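PDB 2DGJ: extracellular matrix-binding protein EbhA from Staphylococcus aureus, which probably binds extracellular matrix as a rod-like, cell wall-associated adhesin built from a string of three-helix bundles. Local coordinates for the interface of chains A and B. Sequence-based numbering; all coordinates share one arbitrary frame. Chains: chain A/B, hypothetical protein ebhA.

Contact 1: the interface of chains A and B. Residues chain A 46-47, 53; chain B 200-201, 204.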
ATOM      1  N   LYS A  46     -29.076 -19.959 -23.993  1.00 28.23           N
ATOM      2  CA  LYS A  46     -29.350 -20.545 -25.301  1.00 28.50           C
ATOM      3  C   LYS A  46     -30.249 -21.776 -25.220  1.00 28.63           C
ATOM      4  O   LYS A  46     -31.135 -21.957 -26.053  1.00 28.75           O
ATOM      5  CB  LYS A  46     -28.036 -20.907 -25.994  1.00 28.48           C
ATOM      6  CG  LYS A  46     -27.387 -19.750 -26.722  1.00 28.51           C
ATOM      7  CD  LYS A  46     -25.883 -19.964 -26.882  1.00 28.64           C
ATOM      8  CE  LYS A  46     -25.543 -21.310 -27.507  1.00 28.63           C
ATOM      9  NZ  LYS A  46     -24.061 -21.526 -27.567  1.00 28.75           N
ATOM     10  N   GLN A  47     -30.012 -22.624 -24.224  1.00 28.83           N
ATOM     11  CA  GLN A  47     -30.819 -23.826 -24.052  1.00 29.02           C
ATOM     12  C   GLN A  47     -32.183 -23.511 -23.450  1.00 29.06           C
ATOM     13  O   GLN A  47     -32.284 -22.853 -22.416  1.00 29.13           O
ATOM     14  CB  GLN A  47     -30.090 -24.848 -23.169  1.00 29.18           C
ATOM     15  CG  GLN A  47     -29.164 -25.783 -23.935  1.00 29.53           C
ATOM     16  CD  GLN A  47     -27.770 -25.218 -24.121  1.00 29.78           C
ATOM     17  OE1 GLN A  47     -27.584 -24.008 -24.214  1.00 30.04           O
ATOM     18  NE2 GLN A  47     -26.782 -26.101 -24.195  1.00 29.85           N
ATOM     19  N   ASP A  53     -24.409 -30.178 -28.229  1.00 40.51           N
ATOM     20  CA  ASP A  53     -24.700 -28.939 -27.519  1.00 40.40           C
ATOM     21  C   ASP A  53     -25.442 -29.217 -26.230  1.00 40.20           C
ATOM     22  O   ASP A  53     -26.542 -28.753 -25.936  1.00 40.19           O
ATOM     23  CB  ASP A  53     -25.438 -27.974 -28.432  1.00 40.72           C
ATOM     24  CG  ASP A  53     -24.629 -27.647 -29.673  1.00 41.08           C
ATOM     25  OD1 ASP A  53     -23.478 -27.163 -29.546  1.00 41.21           O
ATOM     26  OD2 ASP A  53     -25.146 -27.891 -30.780  1.00 41.34           O
TER
ATOM     27  N   ALA B 200     -25.660 -23.731 -33.541  1.00 21.47           N
ATOM     28  CA  ALA B 200     -25.909 -25.110 -33.146  1.00 21.83           C
ATOM     29  C   ALA B 200     -27.393 -25.328 -32.880  1.00 22.04           C
ATOM     30  O   ALA B 200     -27.971 -26.332 -33.300  1.00 21.98           O
ATOM     31  CB  ALA B 200     -25.101 -25.432 -31.905  1.00 21.81           C
ATOM     32  N   GLU B 201     -28.003 -24.379 -32.177  1.00 22.36           N
ATOM     33  CA  GLU B 201     -29.420 -24.451 -31.852  1.00 22.66           C
ATOM     34  C   GLU B 201     -30.288 -24.306 -33.093  1.00 22.82           C
ATOM     35  O   GLU B 201     -31.253 -25.053 -33.263  1.00 22.86           O
ATOM     36  CB  GLU B 201     -29.780 -23.365 -30.838  1.00 22.77           C
ATOM     37  CG  GLU B 201     -29.586 -23.768 -29.384  1.00 23.23           C
ATOM     38  CD  GLU B 201     -28.261 -24.472 -29.122  1.00 23.57           C
ATOM     39  OE1 GLU B 201     -28.076 -25.607 -29.613  1.00 23.81           O
ATOM     40  OE2 GLU B 201     -27.406 -23.891 -28.419  1.00 23.60           O
ATOM     41  N   ARG B 204     -30.494 -27.583 -34.935  1.00 25.29           N
ATOM     42  CA  ARG B 204     -31.335 -28.571 -34.274  1.00 25.92           C
ATOM     43  C   ARG B 204     -32.805 -28.180 -34.366  1.00 26.04           C
ATOM     44  O   ARG B 204     -33.678 -29.044 -34.457  1.00 26.00           O
ATOM     45  CB  ARG B 204     -30.896 -28.735 -32.818  1.00 26.22           C
ATOM     46  CG  ARG B 204     -29.413 -29.051 -32.709  1.00 27.02           C
ATOM     47  CD  ARG B 204     -28.985 -29.570 -31.345  1.00 27.68           C
ATOM     48  NE  ARG B 204     -27.573 -29.952 -31.374  1.00 28.29           N
ATOM     49  CZ  ARG B 204     -26.929 -30.549 -30.376  1.00 28.57           C
ATOM     50  NH1 ARG B 204     -27.561 -30.838 -29.247  1.00 28.77           N
ATOM     51  NH2 ARG B 204     -25.645 -30.855 -30.510  1.00 28.69           N
TER
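A:Lys46 at the C-terminal end of helix 27-46 and A:Asp53, the first modelled residue after a chain break at 48-52, meet the first turns of helix 199-216 of chain B, where B:Ala200, B:Glu201 and B:Arg204 have helical backbone angles. The chain A residues belong to a FIVAR domain and the chain B residues to a GA module, both parts of the helical-bundle rod of Ebh. A:Asp53 gives the most surface to the contact, 92 Å². Its carboxylate oxygen OD2 makes a salt bridge to the guanidinium nitrogen NH2 of B:Arg204, 3.0 Å away, but the exact placement of A:Asp53 is doubtful. The two flat groups are not coplanar; their planes are turned 44° apart. CB of A:Asp53 lies over one guanidinium face, toward its rim, 3.6 Å from CZ of B:Arg204. The arginine chain is extended from CG to NE, which carries the guanidinium from the helix to the chain end at A:Asp53. The methyl of B:Ala200 faces the same carboxylate, modelled too close to interpret. B:Glu201 runs between the two chain A segments, its chain bent at chi2 (46°). Its carboxylate oxygen OE1 faces CB of A:Asp53 at 3.7 Å. The other oxygen, OE2, lies 3.3 Å from CE of A:Lys46, and these side chains cross at about a right angle. The lysine NZ is 4.2 Å from OE2, so any attraction is probably longer-range.

Contact 2: the interface of chains A and B. Residues chain A 188, 191-192, 195; chain B 35, 38-39, 42.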
ATOM      1  N   ASN A 188       9.217  11.488  23.320  1.00 19.07           N
ATOM      2  CA  ASN A 188       9.058  12.909  23.590  1.00 19.01           C
ATOM      3  C   ASN A 188       9.464  13.229  25.022  1.00 18.84           C
ATOM      4  O   ASN A 188      10.070  14.268  25.280  1.00 18.89           O
ATOM      5  CB  ASN A 188       7.611  13.337  23.356  1.00 19.14           C
ATOM      6  CG  ASN A 188       7.314  13.617  21.899  1.00 19.51           C
ATOM      7  OD1 ASN A 188       7.792  14.605  21.338  1.00 19.87           O
ATOM      8  ND2 ASN A 188       6.530  12.748  21.273  1.00 19.77           N
ATOM      9  N   THR A 191      13.334  13.364  25.200  1.00 18.30           N
ATOM     10  CA  THR A 191      13.785  14.525  24.446  1.00 18.40           C
ATOM     11  C   THR A 191      13.556  15.848  25.172  1.00 18.51           C
ATOM     12  O   THR A 191      14.484  16.629  25.355  1.00 18.58           O
ATOM     13  CB  THR A 191      13.087  14.598  23.074  1.00 18.45           C
ATOM     14  OG1 THR A 191      13.383  13.418  22.315  1.00 18.44           O
ATOM     15  CG2 THR A 191      13.570  15.818  22.309  1.00 18.35           C
ATOM     16  N   ARG A 192      12.318  16.104  25.579  1.00 18.63           N
ATOM     17  CA  ARG A 192      11.997  17.347  26.269  1.00 18.77           C
ATOM     18  C   ARG A 192      12.605  17.467  27.669  1.00 18.64           C
ATOM     19  O   ARG A 192      13.011  18.556  28.086  1.00 18.59           O
ATOM     20  CB  ARG A 192      10.475  17.530  26.313  1.00 19.14           C
ATOM     21  CG  ARG A 192       9.928  17.840  24.924  1.00 19.82           C
ATOM     22  CD  ARG A 192       8.418  18.014  24.847  1.00 20.34           C
ATOM     23  NE  ARG A 192       8.046  18.481  23.510  1.00 20.81           N
ATOM     24  CZ  ARG A 192       6.805  18.517  23.031  1.00 20.97           C
ATOM     25  NH1 ARG A 192       5.787  18.097  23.771  1.00 21.24           N
ATOM     26  NH2 ARG A 192       6.584  18.966  21.798  1.00 20.90           N
ATOM     27  N   ALA A 195      16.392  18.159  27.135  1.00 17.87           N
ATOM     28  CA  ALA A 195      16.616  19.502  26.616  1.00 17.85           C
ATOM     29  C   ALA A 195      16.287  20.533  27.681  1.00 17.85           C
ATOM     30  O   ALA A 195      16.561  21.721  27.507  1.00 17.83           O
ATOM     31  CB  ALA A 195      15.756  19.739  25.385  1.00 17.79           C
TER
ATOM     32  N   GLN B  35      11.305  15.857  16.989  1.00 21.67           N
ATOM     33  CA  GLN B  35      12.048  15.891  18.240  1.00 21.81           C
ATOM     34  C   GLN B  35      12.961  17.105  18.339  1.00 21.83           C
ATOM     35  O   GLN B  35      13.201  17.614  19.430  1.00 21.81           O
ATOM     36  CB  GLN B  35      12.863  14.607  18.399  1.00 21.80           C
ATOM     37  CG  GLN B  35      11.994  13.366  18.435  1.00 21.87           C
ATOM     38  CD  GLN B  35      10.922  13.446  19.506  1.00 21.97           C
ATOM     39  OE1 GLN B  35      11.203  13.296  20.696  1.00 22.14           O
ATOM     40  NE2 GLN B  35       9.685  13.693  19.084  1.00 21.90           N
ATOM     41  N   ALA B  38      10.685  19.708  19.508  1.00 22.64           N
ATOM     42  CA  ALA B  38      10.304  19.465  20.889  1.00 22.87           C
ATOM     43  C   ALA B  38      11.407  19.973  21.793  1.00 23.04           C
ATOM     44  O   ALA B  38      11.139  20.644  22.791  1.00 23.08           O
ATOM     45  CB  ALA B  38      10.082  17.983  21.117  1.00 22.88           C
ATOM     46  N   ALA B  39      12.649  19.655  21.433  1.00 23.15           N
ATOM     47  CA  ALA B  39      13.814  20.075  22.203  1.00 23.47           C
ATOM     48  C   ALA B  39      13.931  21.594  22.191  1.00 23.68           C
ATOM     49  O   ALA B  39      14.192  22.215  23.220  1.00 23.71           O
ATOM     50  CB  ALA B  39      15.098  19.441  21.628  1.00 23.41           C
ATOM     51  N   ALA B  42      11.672  23.222  24.762  1.00 26.32           N
ATOM     52  CA  ALA B  42      12.202  22.994  26.104  1.00 26.78           C
ATOM     53  C   ALA B  42      13.479  23.803  26.350  1.00 27.14           C
ATOM     54  O   ALA B  42      13.648  24.413  27.409  1.00 27.11           O
ATOM     55  CB  ALA B  42      12.469  21.497  26.305  1.00 26.68           C
TER
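B:Gln35 bends at chi2 (-55°), which turns its terminal amide toward A:Thr191 and A:Asn188. In A:Thr191, chi1 of -60° sets OG1 beside the backbone N and points the hydroxyl at that amide. Both belong to FIVAR domains of this helical-bundle adhesin, helix 180-194 of chain A packing on helix 27-45 of chain B. The hydroxyl OG1 of A:Thr191 donates to the amide oxygen OE1 of B:Gln35 at 2.7 Å, in the carbonyl plane and on a lone pair. At the other end of the same amide, NE2 donates to OD1 of A:Asn188 at 3.1 Å. The acceptor lies close to the glutamine amide plane, but the donor sits above the asparagine carbonyl plane. The two amide planes are 65° apart. Together the bonds engage both ends of the glutamine amide and should restrict its rotation. Small side chains let the backbones approach beside this polar pair. The methyl of A:Ala195 packs 3.7 Å from CA of B:Ala39 and 3.8 Å from CB of B:Ala42. CG2 of A:Thr191 meets CB of B:Ala39 at 4.0 Å. The extended chain of A:Arg192 passes alongside B:Ala38, with its CG 3.8 Å from the alanine CB. CA of B:Ala38 lies at the edge of the arginine guanidinium, in its plane, 3.6 Å from NE of A:Arg192.

Contact 1 and contact 2 lie about 80 Å apart, measured between the centres of their C-alpha atoms, and share no residue. In both, helix 27-46 (27-45 in chain B) or the loop after it faces a later part of the partner chain. The interface is two-fold symmetric. The twin of contact 1 joins B:Lys46 and B:Asp53 to A:Ala200, A:Glu201 and A:Arg204, close in sequence to both sides of contact 2. Each end of the pair therefore holds one contact and the twin of the other, and the rods run antiparallel. Such pairing may reflect crystal packing; the structure alone does not show whether it forms on the cell.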